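Local coordinates for N-acetylglucosamine-specific lectin (Saxidomus purpuratus, PDB 6A7S), which binds N-acetylglucosamine and N-acetylgalactosamine and belongs to the C-type lectins, a family whose sugar sites commonly involve calcium, at residues A84-W89 with D127-K132; P116-N121 with Q137-V142. All coordinates share one frame; numbering follows the deposited sequence.

Interaction 1: residues A84-W89 with D127-K132; sequences AKHYYW and DYLNYK. With NGA (2-acetamido-2-deoxy-beta-D-galactopyranose), chain B.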
loop_
_atom_site.group_PDB
_atom_site.type_symbol
_atom_site.label_atom_id
_atom_site.label_comp_id
_atom_site.label_asym_id
_atom_site.label_seq_id
_atom_site.Cartn_x
_atom_site.Cartn_y
_atom_site.Cartn_z
ATOM N N ALA A 84 7.887 -19.778 -21.873
ATOM C CA ALA A 84 8.895 -19.261 -22.787
ATOM C C ALA A 84 10.036 -18.560 -22.019
ATOM O O ALA A 84 11.167 -18.639 -22.407
ATOM C CB ALA A 84 8.262 -18.303 -23.776
ATOM N N LYS A 85 9.719 -17.798 -20.977
ATOM C CA LYS A 85 10.665 -16.959 -20.285
ATOM C C LYS A 85 10.872 -17.548 -18.896
ATOM O O LYS A 85 9.917 -18.005 -18.310
ATOM C CB LYS A 85 10.148 -15.523 -20.113
ATOM C CG LYS A 85 9.527 -14.853 -21.342
ATOM C CD LYS A 85 10.522 -14.375 -22.360
ATOM C CE LYS A 85 9.884 -13.987 -23.667
ATOM N NZ LYS A 85 9.296 -12.637 -23.601
ATOM N N HIS A 86 12.101 -17.463 -18.366
ATOM C CA HIS A 86 12.415 -18.024 -17.088
ATOM C C HIS A 86 12.873 -16.948 -16.085
ATOM O O HIS A 86 13.234 -17.265 -14.984
ATOM C CB HIS A 86 13.392 -19.232 -17.269
ATOM C CG HIS A 86 14.841 -18.925 -17.543
ATOM N ND1 HIS A 86 15.311 -18.579 -18.793
ATOM C CD2 HIS A 86 15.949 -18.965 -16.736
ATOM C CE1 HIS A 86 16.635 -18.383 -18.741
ATOM N NE2 HIS A 86 17.056 -18.615 -17.480
ATOM N N TYR A 87 12.795 -15.664 -16.434
ATOM C CA TYR A 87 12.983 -14.634 -15.451
ATOM C C TYR A 87 12.275 -13.348 -15.903
ATOM O O TYR A 87 12.210 -13.073 -17.085
ATOM C CB TYR A 87 14.469 -14.350 -15.181
ATOM C CG TYR A 87 15.305 -14.013 -16.386
ATOM C CD1 TYR A 87 15.844 -15.023 -17.162
ATOM C CD2 TYR A 87 15.579 -12.697 -16.761
ATOM C CE1 TYR A 87 16.571 -14.747 -18.307
ATOM C CE2 TYR A 87 16.331 -12.403 -17.896
ATOM C CZ TYR A 87 16.840 -13.440 -18.667
ATOM O OH TYR A 87 17.585 -13.208 -19.788
ATOM N N TYR A 88 11.867 -12.555 -14.906
ATOM C CA TYR A 88 11.218 -11.222 -15.071
ATOM C C TYR A 88 11.798 -10.242 -14.050
ATOM O O TYR A 88 11.834 -10.493 -12.854
ATOM C CB TYR A 88 9.721 -11.270 -14.833
ATOM C CG TYR A 88 8.938 -11.970 -15.899
ATOM C CD1 TYR A 88 9.030 -13.347 -16.064
ATOM C CD2 TYR A 88 8.070 -11.261 -16.725
ATOM C CE1 TYR A 88 8.303 -13.988 -17.057
ATOM C CE2 TYR A 88 7.316 -11.894 -17.715
ATOM C CZ TYR A 88 7.441 -13.262 -17.885
ATOM O OH TYR A 88 6.718 -13.872 -18.885
ATOM N N TRP A 89 12.262 -9.102 -14.551
ATOM C CA TRP A 89 12.836 -8.059 -13.668
ATOM C C TRP A 89 11.767 -7.444 -12.759
ATOM O O TRP A 89 10.634 -7.263 -13.193
ATOM C CB TRP A 89 13.530 -7.004 -14.517
ATOM C CG TRP A 89 14.686 -7.502 -15.314
ATOM C CD1 TRP A 89 14.845 -7.421 -16.665
ATOM C CD2 TRP A 89 15.863 -8.154 -14.808
ATOM N NE1 TRP A 89 16.030 -7.981 -17.032
ATOM C CE2 TRP A 89 16.672 -8.444 -15.920
ATOM C CE3 TRP A 89 16.298 -8.530 -13.544
ATOM C CZ2 TRP A 89 17.861 -9.152 -15.813
ATOM C CZ3 TRP A 89 17.516 -9.169 -13.430
ATOM C CH2 TRP A 89 18.295 -9.444 -14.550
ATOM N N ASP A 127 15.234 -10.405 -9.891
ATOM C CA ASP A 127 14.221 -10.944 -10.776
ATOM C C ASP A 127 13.402 -11.995 -10.038
ATOM O O ASP A 127 13.734 -12.388 -8.962
ATOM C CB ASP A 127 14.820 -11.472 -12.078
ATOM C CG ASP A 127 15.939 -12.503 -11.919
ATOM O OD1 ASP A 127 15.946 -13.172 -10.879
ATOM O OD2 ASP A 127 16.714 -12.682 -12.905
ATOM N N TYR A 128 12.217 -12.295 -10.573
ATOM C CA TYR A 128 11.609 -13.557 -10.324
ATOM C C TYR A 128 12.296 -14.543 -11.247
ATOM O O TYR A 128 12.473 -14.234 -12.405
ATOM C CB TYR A 128 10.100 -13.545 -10.592
ATOM C CG TYR A 128 9.317 -13.115 -9.387
ATOM C CD1 TYR A 128 9.087 -11.766 -9.133
ATOM C CD2 TYR A 128 8.845 -14.024 -8.472
ATOM C CE1 TYR A 128 8.401 -11.346 -8.006
ATOM C CE2 TYR A 128 8.138 -13.621 -7.345
ATOM C CZ TYR A 128 7.935 -12.273 -7.097
ATOM O OH TYR A 128 7.286 -11.857 -5.971
ATOM N N LEU A 129 12.728 -15.684 -10.716
ATOM C CA LEU A 129 13.476 -16.639 -11.518
ATOM C C LEU A 129 12.782 -17.994 -11.427
ATOM O O LEU A 129 12.281 -18.385 -10.394
ATOM C CB LEU A 129 14.908 -16.735 -10.975
ATOM C CG LEU A 129 15.840 -17.817 -11.557
ATOM C CD1 LEU A 129 16.125 -17.563 -13.027
ATOM C CD2 LEU A 129 17.174 -17.821 -10.793
ATOM N N ASN A 130 12.801 -18.718 -12.539
ATOM C CA ASN A 130 12.320 -20.069 -12.591
ATOM C C ASN A 130 13.485 -20.923 -13.082
ATOM O O ASN A 130 13.695 -20.994 -14.271
ATOM C CB ASN A 130 11.122 -20.243 -13.512
ATOM C CG ASN A 130 10.557 -21.645 -13.399
ATOM O OD1 ASN A 130 10.595 -22.254 -12.324
ATOM N ND2 ASN A 130 9.978 -22.122 -14.484
ATOM N N TYR A 131 14.278 -21.476 -12.156
ATOM C CA TYR A 131 15.446 -22.255 -12.561
ATOM C C TYR A 131 15.826 -23.217 -11.443
ATOM O O TYR A 131 16.132 -22.762 -10.361
ATOM C CB TYR A 131 16.656 -21.345 -12.836
ATOM C CG TYR A 131 17.883 -22.057 -13.363
ATOM C CD1 TYR A 131 17.815 -22.816 -14.528
ATOM C CD2 TYR A 131 19.104 -22.009 -12.696
ATOM C CE1 TYR A 131 18.925 -23.481 -15.022
ATOM C CE2 TYR A 131 20.219 -22.694 -13.163
ATOM C CZ TYR A 131 20.129 -23.412 -14.337
ATOM O OH TYR A 131 21.201 -24.091 -14.808
ATOM N N LYS A 132 15.860 -24.515 -11.754
ATOM C CA LYS A 132 16.202 -25.569 -10.803
ATOM C C LYS A 132 15.274 -25.460 -9.592
ATOM O O LYS A 132 14.059 -25.501 -9.739
ATOM C CB LYS A 132 17.676 -25.541 -10.373
ATOM C CG LYS A 132 18.734 -25.351 -11.445
ATOM C CD LYS A 132 19.266 -26.615 -11.989
ATOM C CE LYS A 132 18.160 -27.349 -12.715
ATOM N NZ LYS A 132 18.712 -28.406 -13.594
HETATM C C1 NGA B . 20.659 -18.028 -13.569
HETATM C C2 NGA B . 20.325 -16.666 -12.943
HETATM C C3 NGA B . 21.737 -16.276 -12.527
HETATM C C4 NGA B . 22.344 -17.438 -11.680
HETATM C C5 NGA B . 22.079 -18.843 -12.202
HETATM C C6 NGA B . 22.656 -20.057 -11.426
HETATM C C7 NGA B . 19.003 -14.751 -13.721
HETATM C C8 NGA B . 18.854 -13.818 -14.914
HETATM N N2 NGA B . 19.903 -15.700 -13.932
HETATM O O1 NGA B . 20.288 -18.439 -14.855
HETATM O O3 NGA B . 21.738 -15.001 -11.904
HETATM O O4 NGA B . 21.760 -17.182 -10.412
HETATM O O5 NGA B . 20.659 -18.980 -12.508
HETATM O O6 NGA B . 24.088 -19.905 -11.361
HETATM O O7 NGA B . 18.433 -14.607 -12.665
HETATM O O HOH W 1 9.869 -20.610 -17.160
#
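The carboxylate of Asp-127 is wedged beside the aromatic groups of Tyr-87 and Trp-89 and presses its OD2 to within 2.6 Å of the acetamido oxygen O7 of the bound N-acetylgalactosamine. Two oxygens this near each other suggest that the acid probably carries a proton and donates it. The contact illustrates how an ordinary strand pair can present a sugar-reading surface. Strands 87-89 and 127-131 run antiparallel; the hydrogen-bonded pair Tyr-88 and Tyr-128 exchanges two backbone bonds, and Asn-130 N adds a third to His-86 O at 2.9 Å. Just before strand 87-89 begins, a water links Lys-85 O to Asn-130 ND2. Tyr-87 and Leu-129 share the sugar-facing side of the sheet. The Tyr-87 ring, brought there by a CG lying between backbone N and carbonyl carbon (chi1 55°), receives the sugar methyl C8 3.8 Å above its plane and over its centre, a CH-pi arrangement, while its OH bonds to Asn-148 O. The Leu-129 side chain lies alongside that of His-86, pointing the same way, and its CD1 comes 4.2 Å from Tyr-87 CB and 3.8 Å from NGA O7. Trp-89 comes back to the partner strand with its six-membered ring: CE3 lies 3.6 Å from Asp-127 CB, and ring and carboxylate planes are only 22° apart. On the other side of the sheet Tyr-88 and Tyr-128 turn into the interior, meeting Leu-79 of helix 69-79, their hydroxyls bonded to Glu-44 and Asp-72 respectively. One face of the pair thus packs into the core while the other frames the acetamido group, as befits the antiparallel sheet beside the sugar site of a C-type lectin domain.

Interaction 2: residues P116-N121 with Q137-V142; sequences PGKPDN and QWNDHV. With NGA (2-acetamido-2-deoxy-beta-D-galactopyranose), chain B; SO4 (sulfate ion), chain E.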
loop_
_atom_site.group_PDB
_atom_site.type_symbol
_atom_site.label_atom_id
_atom_site.label_comp_id
_atom_site.label_asym_id
_atom_site.label_seq_id
_atom_site.Cartn_x
_atom_site.Cartn_y
_atom_site.Cartn_z
ATOM N N PRO A 116 15.189 -20.784 -2.720
ATOM C CA PRO A 116 16.177 -21.596 -2.007
ATOM C C PRO A 116 17.603 -21.114 -2.313
ATOM O O PRO A 116 18.008 -20.952 -3.430
ATOM C CB PRO A 116 15.805 -23.029 -2.458
ATOM C CG PRO A 116 14.299 -22.981 -2.683
ATOM C CD PRO A 116 14.192 -21.642 -3.421
ATOM N N GLY A 117 18.373 -20.816 -1.265
ATOM C CA GLY A 117 19.787 -20.567 -1.407
ATOM C C GLY A 117 20.074 -19.119 -1.748
ATOM O O GLY A 117 21.223 -18.762 -1.866
ATOM N N LYS A 118 19.032 -18.289 -1.903
ATOM C CA LYS A 118 19.224 -16.863 -2.305
ATOM C C LYS A 118 19.105 -15.972 -1.080
ATOM O O LYS A 118 18.424 -16.347 -0.132
ATOM C CB LYS A 118 18.183 -16.498 -3.373
ATOM C CG LYS A 118 18.162 -17.435 -4.571
ATOM C CD LYS A 118 19.516 -17.614 -5.205
ATOM C CE LYS A 118 19.566 -18.503 -6.422
ATOM N NZ LYS A 118 20.802 -18.284 -7.207
ATOM N N PRO A 119 19.706 -14.777 -1.084
ATOM C CA PRO A 119 20.480 -14.158 -2.147
ATOM C C PRO A 119 21.914 -14.706 -2.229
ATOM O O PRO A 119 22.403 -15.202 -1.219
ATOM C CB PRO A 119 20.577 -12.682 -1.721
ATOM C CG PRO A 119 20.515 -12.740 -0.214
ATOM C CD PRO A 119 19.600 -13.901 0.103
ATOM N N ASP A 120 22.549 -14.608 -3.405
ATOM C CA ASP A 120 23.974 -14.916 -3.623
ATOM C C ASP A 120 24.822 -13.774 -3.041
ATOM O O ASP A 120 25.976 -13.944 -2.782
ATOM C CB ASP A 120 24.244 -15.123 -5.112
ATOM C CG ASP A 120 23.453 -16.307 -5.675
ATOM O OD1 ASP A 120 23.770 -17.424 -5.261
ATOM O OD2 ASP A 120 22.451 -16.080 -6.421
ATOM N N ASN A 121 24.230 -12.588 -2.932
ATOM C CA ASN A 121 24.890 -11.372 -2.510
ATOM C C ASN A 121 26.001 -10.990 -3.480
ATOM O O ASN A 121 27.160 -10.893 -3.102
ATOM C CB ASN A 121 25.396 -11.442 -1.065
ATOM C CG ASN A 121 24.226 -11.473 -0.102
ATOM O OD1 ASN A 121 24.190 -12.301 0.794
ATOM N ND2 ASN A 121 23.233 -10.621 -0.313
ATOM N N GLN A 137 10.697 -17.427 -7.709
ATOM C CA GLN A 137 11.055 -16.791 -6.487
ATOM C C GLN A 137 12.190 -15.813 -6.802
ATOM O O GLN A 137 12.735 -15.820 -7.874
ATOM C CB GLN A 137 11.413 -17.822 -5.413
ATOM C CG GLN A 137 10.250 -18.731 -5.017
ATOM C CD GLN A 137 10.708 -19.936 -4.214
ATOM O OE1 GLN A 137 11.355 -20.826 -4.758
ATOM N NE2 GLN A 137 10.376 -19.980 -2.923
ATOM N N TRP A 138 12.571 -14.953 -5.857
ATOM C CA TRP A 138 13.505 -13.931 -6.187
ATOM C C TRP A 138 14.962 -14.472 -6.280
ATOM O O TRP A 138 15.343 -15.339 -5.517
ATOM C CB TRP A 138 13.480 -12.840 -5.122
ATOM C CG TRP A 138 12.157 -12.264 -4.753
ATOM C CD1 TRP A 138 10.963 -12.294 -5.412
ATOM C CD2 TRP A 138 11.982 -11.440 -3.607
ATOM N NE1 TRP A 138 10.035 -11.586 -4.711
ATOM C CE2 TRP A 138 10.636 -11.040 -3.606
ATOM C CE3 TRP A 138 12.831 -11.055 -2.564
ATOM C CZ2 TRP A 138 10.119 -10.266 -2.571
ATOM C CZ3 TRP A 138 12.324 -10.253 -1.562
ATOM C CH2 TRP A 138 10.976 -9.888 -1.562
ATOM N N ASN A 139 15.724 -13.933 -7.234
ATOM C CA ASN A 139 17.156 -14.116 -7.369
ATOM C C ASN A 139 17.790 -12.745 -7.558
ATOM O O ASN A 139 17.148 -11.843 -8.130
ATOM C CB ASN A 139 17.555 -15.061 -8.512
ATOM C CG ASN A 139 19.065 -15.161 -8.697
ATOM O OD1 ASN A 139 19.825 -15.431 -7.754
ATOM N ND2 ASN A 139 19.505 -14.876 -9.911
ATOM N N ASP A 140 19.044 -12.620 -7.084
ATOM C CA ASP A 140 19.866 -11.491 -7.406
ATOM C C ASP A 140 20.768 -11.873 -8.580
ATOM O O ASP A 140 21.552 -12.837 -8.510
ATOM C CB ASP A 140 20.684 -10.957 -6.216
ATOM C CG ASP A 140 21.472 -11.972 -5.408
ATOM O OD1 ASP A 140 21.276 -13.218 -5.589
ATOM O OD2 ASP A 140 22.322 -11.490 -4.581
ATOM N N HIS A 141 20.630 -11.087 -9.656
ATOM C CA HIS A 141 21.426 -11.267 -10.857
ATOM C C HIS A 141 22.525 -10.221 -10.908
ATOM O O HIS A 141 22.257 -9.019 -10.810
ATOM C CB HIS A 141 20.582 -11.163 -12.119
ATOM C CG HIS A 141 21.316 -11.596 -13.333
ATOM N ND1 HIS A 141 21.621 -12.945 -13.572
ATOM C CD2 HIS A 141 21.816 -10.875 -14.360
ATOM C CE1 HIS A 141 22.285 -13.013 -14.694
ATOM N NE2 HIS A 141 22.366 -11.763 -15.243
ATOM N N VAL A 142 23.734 -10.698 -11.211
ATOM C CA VAL A 142 24.940 -9.868 -11.090
ATOM C C VAL A 142 24.967 -8.707 -12.100
ATOM O O VAL A 142 25.604 -7.702 -11.812
ATOM C CB VAL A 142 26.201 -10.736 -11.212
ATOM C CG1 VAL A 142 26.333 -11.358 -12.583
ATOM C CG2 VAL A 142 27.456 -9.965 -10.820
HETATM C C1 NGA B . 20.659 -18.028 -13.569
HETATM C C2 NGA B . 20.325 -16.666 -12.943
HETATM C C3 NGA B . 21.737 -16.276 -12.527
HETATM C C4 NGA B . 22.344 -17.438 -11.680
HETATM C C5 NGA B . 22.079 -18.843 -12.202
HETATM C C6 NGA B . 22.656 -20.057 -11.426
HETATM C C7 NGA B . 19.003 -14.751 -13.721
HETATM C C8 NGA B . 18.854 -13.818 -14.914
HETATM N N2 NGA B . 19.903 -15.700 -13.932
HETATM O O1 NGA B . 20.288 -18.439 -14.855
HETATM O O3 NGA B . 21.738 -15.001 -11.904
HETATM O O4 NGA B . 21.760 -17.182 -10.412
HETATM O O5 NGA B . 20.659 -18.980 -12.508
HETATM O O6 NGA B . 24.088 -19.905 -11.361
HETATM O O7 NGA B . 18.433 -14.607 -12.665
HETATM S S SO4 E . 16.985 -21.636 2.055
HETATM O O1 SO4 E . 17.967 -20.618 1.525
HETATM O O2 SO4 E . 17.181 -22.925 1.352
HETATM O O3 SO4 E . 17.227 -21.747 3.515
HETATM O O4 SO4 E . 15.545 -21.263 1.887
HETATM O O HOH W 2 23.248 -15.388 -8.873
#
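Lys-118 lays the outer part of its side chain across the amide oxygen of Asn-139, with CD and CE each 3.4 Å from OD1 before NZ bonds to that atom at 3.1 Å. This is the primary sugar-site region of the C-type lectin fold: Lys-118, Pro-119 and Asp-120 stand where relatives carry the EPN or QPD triplet, cis-proline included, and face the WND motif, Trp-138 to Asp-140. The lysine bends at chi2 (-53°), which folds its chain over the amide, and its ammonium approaches Asn-139 OD1 from above the carbonyl plane, 57° out of it, rather than along an oxygen lone pair. A salt bridge to Asp-120 OD2, 2.9 Å from NZ on the syn side, completes the grip. The positive charge would be expected to ease the closeness of Asp-120 OD2 to two other acceptors, Asn-139 OD1 and Asp-140 OD1. Asp-120, Asn-139 and Asp-140 are ligands of a second calcium in structures of this protein; here the lysine nitrogen bonds to one oxygen of each of the first two, the three atoms forming a nearly equilateral triangle. Asp-140 reaches across to the loop backbone: OD1 takes the N-H of Asp-120 at 2.9 Å, again through its syn lone pair, while OD2 accepts a weak bond from Asn-121 N. The two carboxylate planes are nearly parallel, 8° apart, but offset rather than shared. Asn-139 spends the other end of its amide on the ligand, ND2 donating to both O3 and O7 of N-acetylgalactosamine. His-141 adds a ring face to the methyl C8 and an ND1-O3 hydrogen bond in which either could be the donor. Between loop and sugar, one water gives a hydrogen to Asp-120 OD2 at 2.7 Å and lies 2.8 Å from NGA O4.

How the interactions relate
From the N terminus, the chain first runs through 84-89, the start of strand 87-95, then through the long loop holding 116-121, next along 127-132, and last along 137-142. Interaction 1 closes the excursion between strands 87-95 and 125-131; interaction 2 closes the shorter one from the loop to strand 137-141. Because the segments alternate, the two closures cross rather than nest. Strands 125-131 and 137-141 are neighbours in one sheet, probably joined by Leu-129 N to Gln-137 O and Asp-127 N to Asn-139 O. Together, the contacts tie the sheet and the long loop around a single bound N-acetylgalactosamine, touched from both.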